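Local coordinates for phosphoheptose isomerase (Neisseria gonorrhoeae, PDB 5I01), which isomerises sedoheptulose 7-phosphate to D-glycero-D-manno-heptose 7-phosphate, the first step of heptose synthesis for gonococcal lipooligosaccharide, as a zinc-containing homotetramer, at residues I121-N126 against P171-I176; L166-P171 against Q177-L182. The protein carries 1 engineered substitution. All blocks are in the same frame, centred on the assembly; numbering follows the deposited sequence.

Contact 1 of 2, residues I121-N126 against P171-I176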
loop_
_atom_site.group_PDB
_atom_site.type_symbol
_atom_site.label_atom_id
_atom_site.label_comp_id
_atom_site.label_asym_id
_atom_site.label_seq_id
_atom_site.Cartn_x
_atom_site.Cartn_y
_atom_site.Cartn_z
ATOM N N ILE A 121 7.812 -11.298 -11.366
ATOM C CA ILE A 121 8.107 -10.285 -12.376
ATOM C C ILE A 121 9.456 -9.653 -12.052
ATOM O O ILE A 121 9.693 -9.231 -10.914
ATOM C CB ILE A 121 7.009 -9.206 -12.473
ATOM C CG1 ILE A 121 5.623 -9.856 -12.587
ATOM C CG2 ILE A 121 7.241 -8.303 -13.692
ATOM C CD1 ILE A 121 4.464 -8.906 -12.401
ATOM N N SER A 122 10.326 -9.599 -13.068
ATOM C CA SER A 122 11.704 -9.158 -12.918
ATOM C C SER A 122 12.302 -8.767 -14.276
ATOM O O SER A 122 12.523 -9.629 -15.137
ATOM C CB SER A 122 12.523 -10.287 -12.297
ATOM O OG SER A 122 13.895 -9.954 -12.215
ATOM N N THR A 123 12.607 -7.488 -14.463
ATOM C CA THR A 123 13.064 -7.018 -15.765
ATOM C C THR A 123 14.426 -7.553 -16.193
ATOM O O THR A 123 14.662 -7.624 -17.375
ATOM C CB THR A 123 13.077 -5.489 -15.857
ATOM O OG1 THR A 123 13.929 -4.948 -14.844
ATOM C CG2 THR A 123 11.658 -4.940 -15.696
ATOM N N SER A 124 15.300 -7.928 -15.253
ATOM C CA SER A 124 16.587 -8.585 -15.575
ATOM C C SER A 124 16.611 -10.120 -15.396
ATOM O O SER A 124 17.521 -10.784 -15.898
ATOM C CB SER A 124 17.711 -7.978 -14.734
ATOM O OG SER A 124 17.475 -8.166 -13.349
ATOM N N GLY A 125 15.640 -10.678 -14.673
ATOM C CA GLY A 125 15.663 -12.087 -14.299
ATOM C C GLY A 125 16.634 -12.414 -13.168
ATOM O O GLY A 125 16.862 -13.586 -12.883
ATOM N N ASN A 126 17.192 -11.389 -12.512
ATOM C CA ASN A 126 18.219 -11.552 -11.467
ATOM C C ASN A 126 17.810 -10.986 -10.095
ATOM O O ASN A 126 18.628 -10.979 -9.172
ATOM C CB ASN A 126 19.532 -10.886 -11.919
ATOM C CG ASN A 126 20.117 -11.519 -13.176
ATOM O OD1 ASN A 126 20.183 -12.744 -13.312
ATOM N ND2 ASN A 126 20.547 -10.680 -14.100
ATOM N N PRO A 171 17.001 -5.004 -24.246
ATOM C CA PRO A 171 17.918 -4.537 -23.199
ATOM C C PRO A 171 17.336 -3.548 -22.168
ATOM O O PRO A 171 17.661 -3.623 -20.983
ATOM C CB PRO A 171 19.033 -3.844 -24.001
ATOM C CG PRO A 171 18.405 -3.456 -25.282
ATOM C CD PRO A 171 17.473 -4.589 -25.582
ATOM N N ARG A 172 16.544 -2.594 -22.636
ATOM C CA ARG A 172 16.052 -1.492 -21.800
ATOM C C ARG A 172 14.836 -1.828 -20.894
ATOM O O ARG A 172 13.764 -2.261 -21.354
ATOM C CB ARG A 172 15.771 -0.276 -22.684
ATOM C CG ARG A 172 15.882 1.050 -21.971
ATOM C CD ARG A 172 15.846 2.203 -22.962
ATOM N NE ARG A 172 15.645 3.504 -22.320
ATOM C CZ ARG A 172 15.691 4.679 -22.946
ATOM N NH1 ARG A 172 15.932 4.746 -24.250
ATOM N NH2 ARG A 172 15.494 5.800 -22.258
ATOM N N THR A 173 15.043 -1.611 -19.596
ATOM C CA THR A 173 14.041 -1.785 -18.539
ATOM C C THR A 173 12.657 -1.198 -18.845
ATOM O O THR A 173 11.647 -1.877 -18.701
ATOM C CB THR A 173 14.574 -1.136 -17.251
ATOM O OG1 THR A 173 15.914 -1.597 -17.027
ATOM C CG2 THR A 173 13.701 -1.486 -16.034
ATOM N N ALA A 174 12.630 0.068 -19.260
ATOM C CA ALA A 174 11.393 0.743 -19.624
ATOM C C ALA A 174 10.611 -0.011 -20.712
ATOM O O ALA A 174 9.408 -0.191 -20.591
ATOM C CB ALA A 174 11.679 2.177 -20.053
ATOM N N ARG A 175 11.293 -0.485 -21.748
ATOM C CA ARG A 175 10.624 -1.254 -22.811
ATOM C C ARG A 175 10.128 -2.618 -22.312
ATOM O O ARG A 175 9.093 -3.108 -22.757
ATOM C CB ARG A 175 11.565 -1.461 -23.996
ATOM C CG ARG A 175 12.083 -0.170 -24.620
ATOM C CD ARG A 175 10.993 0.599 -25.324
ATOM N NE ARG A 175 10.282 1.525 -24.457
ATOM C CZ ARG A 175 10.729 2.718 -24.059
ATOM N NH1 ARG A 175 9.965 3.475 -23.273
ATOM N NH2 ARG A 175 11.922 3.174 -24.427
ATOM N N ILE A 176 10.864 -3.222 -21.385
ATOM C CA ILE A 176 10.484 -4.515 -20.816
ATOM C C ILE A 176 9.204 -4.388 -19.975
ATOM O O ILE A 176 8.287 -5.185 -20.151
ATOM C CB ILE A 176 11.633 -5.134 -19.990
ATOM C CG1 ILE A 176 12.832 -5.442 -20.897
ATOM C CG2 ILE A 176 11.182 -6.417 -19.307
ATOM C CD1 ILE A 176 14.157 -5.407 -20.176
#

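Contact 2 of 2, residues L166-P171 against Q177-L182. With ZN (zinc ion), chain H.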
loop_
_atom_site.group_PDB
_atom_site.type_symbol
_atom_site.label_atom_id
_atom_site.label_comp_id
_atom_site.label_asym_id
_atom_site.label_seq_id
_atom_site.Cartn_x
_atom_site.Cartn_y
_atom_site.Cartn_z
ATOM N N LEU A 166 8.103 -16.108 -19.852
ATOM C CA LEU A 166 7.728 -15.028 -20.748
ATOM C C LEU A 166 8.873 -14.007 -20.726
ATOM O O LEU A 166 8.881 -13.049 -19.938
ATOM C CB LEU A 166 6.379 -14.410 -20.330
ATOM C CG LEU A 166 5.161 -15.347 -20.239
ATOM C CD1 LEU A 166 3.910 -14.644 -19.745
ATOM C CD2 LEU A 166 4.859 -15.969 -21.582
ATOM N N ASN A 167 9.862 -14.230 -21.582
ATOM C CA ASN A 167 10.989 -13.322 -21.672
ATOM C C ASN A 167 10.779 -12.307 -22.790
ATOM O O ASN A 167 10.501 -12.680 -23.928
ATOM C CB ASN A 167 12.303 -14.073 -21.887
ATOM C CG ASN A 167 13.493 -13.156 -21.807
ATOM O OD1 ASN A 167 13.826 -12.636 -20.737
ATOM N ND2 ASN A 167 14.104 -12.895 -22.944
ATOM N N VAL A 168 10.917 -11.030 -22.439
ATOM C CA VAL A 168 10.925 -9.946 -23.396
ATOM C C VAL A 168 12.372 -9.763 -23.856
ATOM O O VAL A 168 13.215 -9.356 -23.055
ATOM C CB VAL A 168 10.395 -8.642 -22.760
ATOM C CG1 VAL A 168 10.468 -7.487 -23.751
ATOM C CG2 VAL A 168 8.964 -8.838 -22.276
ATOM N N PRO A 169 12.679 -10.069 -25.137
ATOM C CA PRO A 169 14.076 -9.980 -25.569
ATOM C C PRO A 169 14.450 -8.537 -25.914
ATOM O O PRO A 169 14.423 -8.135 -27.079
ATOM C CB PRO A 169 14.103 -10.899 -26.789
ATOM C CG PRO A 169 12.756 -10.709 -27.400
ATOM C CD PRO A 169 11.803 -10.477 -26.251
ATOM N N HIS A 170 14.759 -7.758 -24.887
ATOM C CA HIS A 170 15.107 -6.349 -25.062
ATOM C C HIS A 170 16.035 -5.891 -23.943
ATOM O O HIS A 170 15.905 -6.369 -22.827
ATOM C CB HIS A 170 13.848 -5.475 -25.122
ATOM C CG HIS A 170 14.068 -4.179 -25.833
ATOM N ND1 HIS A 170 14.520 -3.054 -25.186
ATOM C CD2 HIS A 170 13.974 -3.844 -27.141
ATOM C CE1 HIS A 170 14.676 -2.073 -26.057
ATOM N NE2 HIS A 170 14.336 -2.522 -27.250
ATOM N N PRO A 171 17.001 -5.004 -24.246
ATOM C CA PRO A 171 17.918 -4.537 -23.199
ATOM C C PRO A 171 17.336 -3.548 -22.168
ATOM O O PRO A 171 17.661 -3.623 -20.983
ATOM C CB PRO A 171 19.033 -3.844 -24.001
ATOM C CG PRO A 171 18.405 -3.456 -25.282
ATOM C CD PRO A 171 17.473 -4.589 -25.582
ATOM N N GLN A 177 9.145 -3.398 -19.084
ATOM C CA GLN A 177 7.927 -3.123 -18.297
ATOM C C GLN A 177 6.704 -2.936 -19.194
ATOM O O GLN A 177 5.656 -3.501 -18.926
ATOM C CB GLN A 177 8.099 -1.889 -17.393
ATOM C CG GLN A 177 8.863 -2.169 -16.105
ATOM C CD GLN A 177 9.454 -0.919 -15.428
ATOM O OE1 GLN A 177 9.223 0.230 -15.842
ATOM N NE2 GLN A 177 10.237 -1.151 -14.372
ATOM N N GLU A 178 6.857 -2.162 -20.265
ATOM C CA GLU A 178 5.755 -1.857 -21.188
ATOM C C GLU A 178 5.221 -3.094 -21.909
ATOM O O GLU A 178 4.014 -3.198 -22.130
ATOM C CB GLU A 178 6.190 -0.815 -22.206
ATOM C CG GLU A 178 6.433 0.553 -21.588
ATOM C CD GLU A 178 7.328 1.451 -22.430
ATOM O OE1 GLU A 178 7.561 1.138 -23.628
ATOM O OE2 GLU A 178 7.809 2.483 -21.885
ATOM N N ASN A 179 6.121 -4.007 -22.285
ATOM C CA ASN A 179 5.735 -5.317 -22.830
ATOM C C ASN A 179 5.094 -6.214 -21.747
ATOM O O ASN A 179 4.160 -6.961 -22.030
ATOM C CB ASN A 179 6.935 -6.037 -23.483
ATOM C CG ASN A 179 7.285 -5.476 -24.844
ATOM O OD1 ASN A 179 7.125 -6.139 -25.870
ATOM N ND2 ASN A 179 7.752 -4.240 -24.865
ATOM N N HIS A 180 5.597 -6.149 -20.520
ATOM C CA HIS A 180 5.027 -6.923 -19.427
ATOM C C HIS A 180 3.537 -6.629 -19.196
ATOM O O HIS A 180 2.742 -7.560 -18.993
ATOM C CB HIS A 180 5.809 -6.703 -18.122
ATOM C CG HIS A 180 7.094 -7.465 -18.039
ATOM N ND1 HIS A 180 8.013 -7.253 -17.033
ATOM C CD2 HIS A 180 7.608 -8.445 -18.817
ATOM C CE1 HIS A 180 9.039 -8.067 -17.199
ATOM N NE2 HIS A 180 8.819 -8.795 -18.279
ATOM N N ILE A 181 3.163 -5.352 -19.223
ATOM C CA ILE A 181 1.772 -4.978 -18.963
ATOM C C ILE A 181 0.858 -5.392 -20.121
ATOM O O ILE A 181 -0.277 -5.787 -19.886
ATOM C CB ILE A 181 1.606 -3.479 -18.569
ATOM C CG1 ILE A 181 0.249 -3.248 -17.913
ATOM C CG2 ILE A 181 1.773 -2.532 -19.748
ATOM C CD1 ILE A 181 0.113 -3.959 -16.575
ATOM N N LEU A 182 1.362 -5.308 -21.355
ATOM C CA LEU A 182 0.671 -5.871 -22.507
ATOM C C LEU A 182 0.426 -7.369 -22.288
ATOM O O LEU A 182 -0.704 -7.835 -22.446
ATOM C CB LEU A 182 1.465 -5.631 -23.807
ATOM C CG LEU A 182 1.024 -6.393 -25.070
ATOM C CD1 LEU A 182 -0.439 -6.122 -25.387
ATOM C CD2 LEU A 182 1.895 -6.042 -26.262
HETATM ZN ZN ZN H . 9.330 2.140 -15.242
#

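Contact 1 of 2, residues I121-N126 against P171-I176
Thr123 packs its side chain against the first turn of helix 173-193, meeting Thr173 and Ile176. Its OG1 stands 3.7 Å from CG2 of Thr173, and its CG2 lies 3.9 Å from CG2 of Ile176. The Thr123 side chain runs at about a right angle to that of Thr173 and at a slant to that of Ile176. Its methyl meets both residues, since Thr123 CG2 is also 4.0 Å from Thr173 CG2. With chi1 at -49°, OG1 of Thr173 lies beside the backbone N and CG2 is anti to it, which makes the methyl, not the hydroxyl, the nearer group to Thr123. The CG1 branch of Ile176 runs to the loop backbone, where CD1 comes within 3.6 Å of the carbonyl O of Thr123. No hydrogen bond crosses between the segments; the contact is van der Waals packing of 151 Å², summed over both sides, and the hydroxyl of Thr123 faces a methyl here.

The loop is shaped from within. Ser122 OG receives a weak bond from Gly125 N and is hydrogen-bonded to Ser127 OG, while Gly125 has a positive phi of 76°. Ser122, Thr123 and Ser124 are predicted to bind the substrate, so Thr123 links that loop to the start of a helix carrying Gln177, a zinc ligand. At the helix start Arg172 occupies the N-cap position, and its carbonyl O accepts the bond from Ile176 N.

Strand 117-122 is the central strand of the parallel sheet, and the loop leaves its C-terminal end. Thr123 also touches Ser57 of helix 56-69, so it sits between that helix and helix 173-193, while on the far side of the helical turn Ala174 packs on His185 of the second subunit.

Contact 2 of 2, residues L166-P171 against Q177-L182
Val168 fills the apolar part of this contact by setting its two methyls against neighbouring residues of the helix. CG2 lies 3.7 Å from CB of Asn179 and also 3.7 Å from CD2 of His180, reaching the imidazole at an oblique angle. CG1, anti to the backbone N (chi1 177°), lies 3.8 Å from the same Asn179 CB and 3.9 Å from Asn179 CG, where the amide begins. All three residues are buried.

Polar bonds of the two helix residues lead elsewhere. Asn179 ND2 bonds to Arg175 O, one turn back in the helix, and His180 NE2 bonds to Thr148 O at the end of strand 143-149. These bonds would limit rotation of the amide and the ring beside the valine.

Metal coordination belongs to Gln177, whose CB points away from the strand. Its OE1 binds zinc at 2.0 Å, and His63, Glu67 and His185 of the second subunit complete the site.

Packing a helix through its inner residues on a strand of a parallel sheet, here the one outermost within this chain, is characteristic of the alpha/beta sandwich of SIS domains; the same helix delivers a ligand to an intersubunit zinc site.

In the fold
Contacts 1 and 2 have centres 7 Å apart and draw on consecutive parts of helix 173-193: its first turn meets the loop after strand 117-122, and the next turns meet strand 164-168. Both strands belong to one parallel sheet, the first central and the second at its edge within the chain, with strand 143-149 between them. The segments alternate along the sequence as 121-126, 166-171, 171-176 and 177-182, and Pro171 is common to both contacts. They also touch directly, with Ile121 CG2 3.6 Å from His180 ND1. One helix thus covers the sheet between the predicted substrate loop after its central strand and its outermost strand within the chain, beside the zinc site shared with the second subunit.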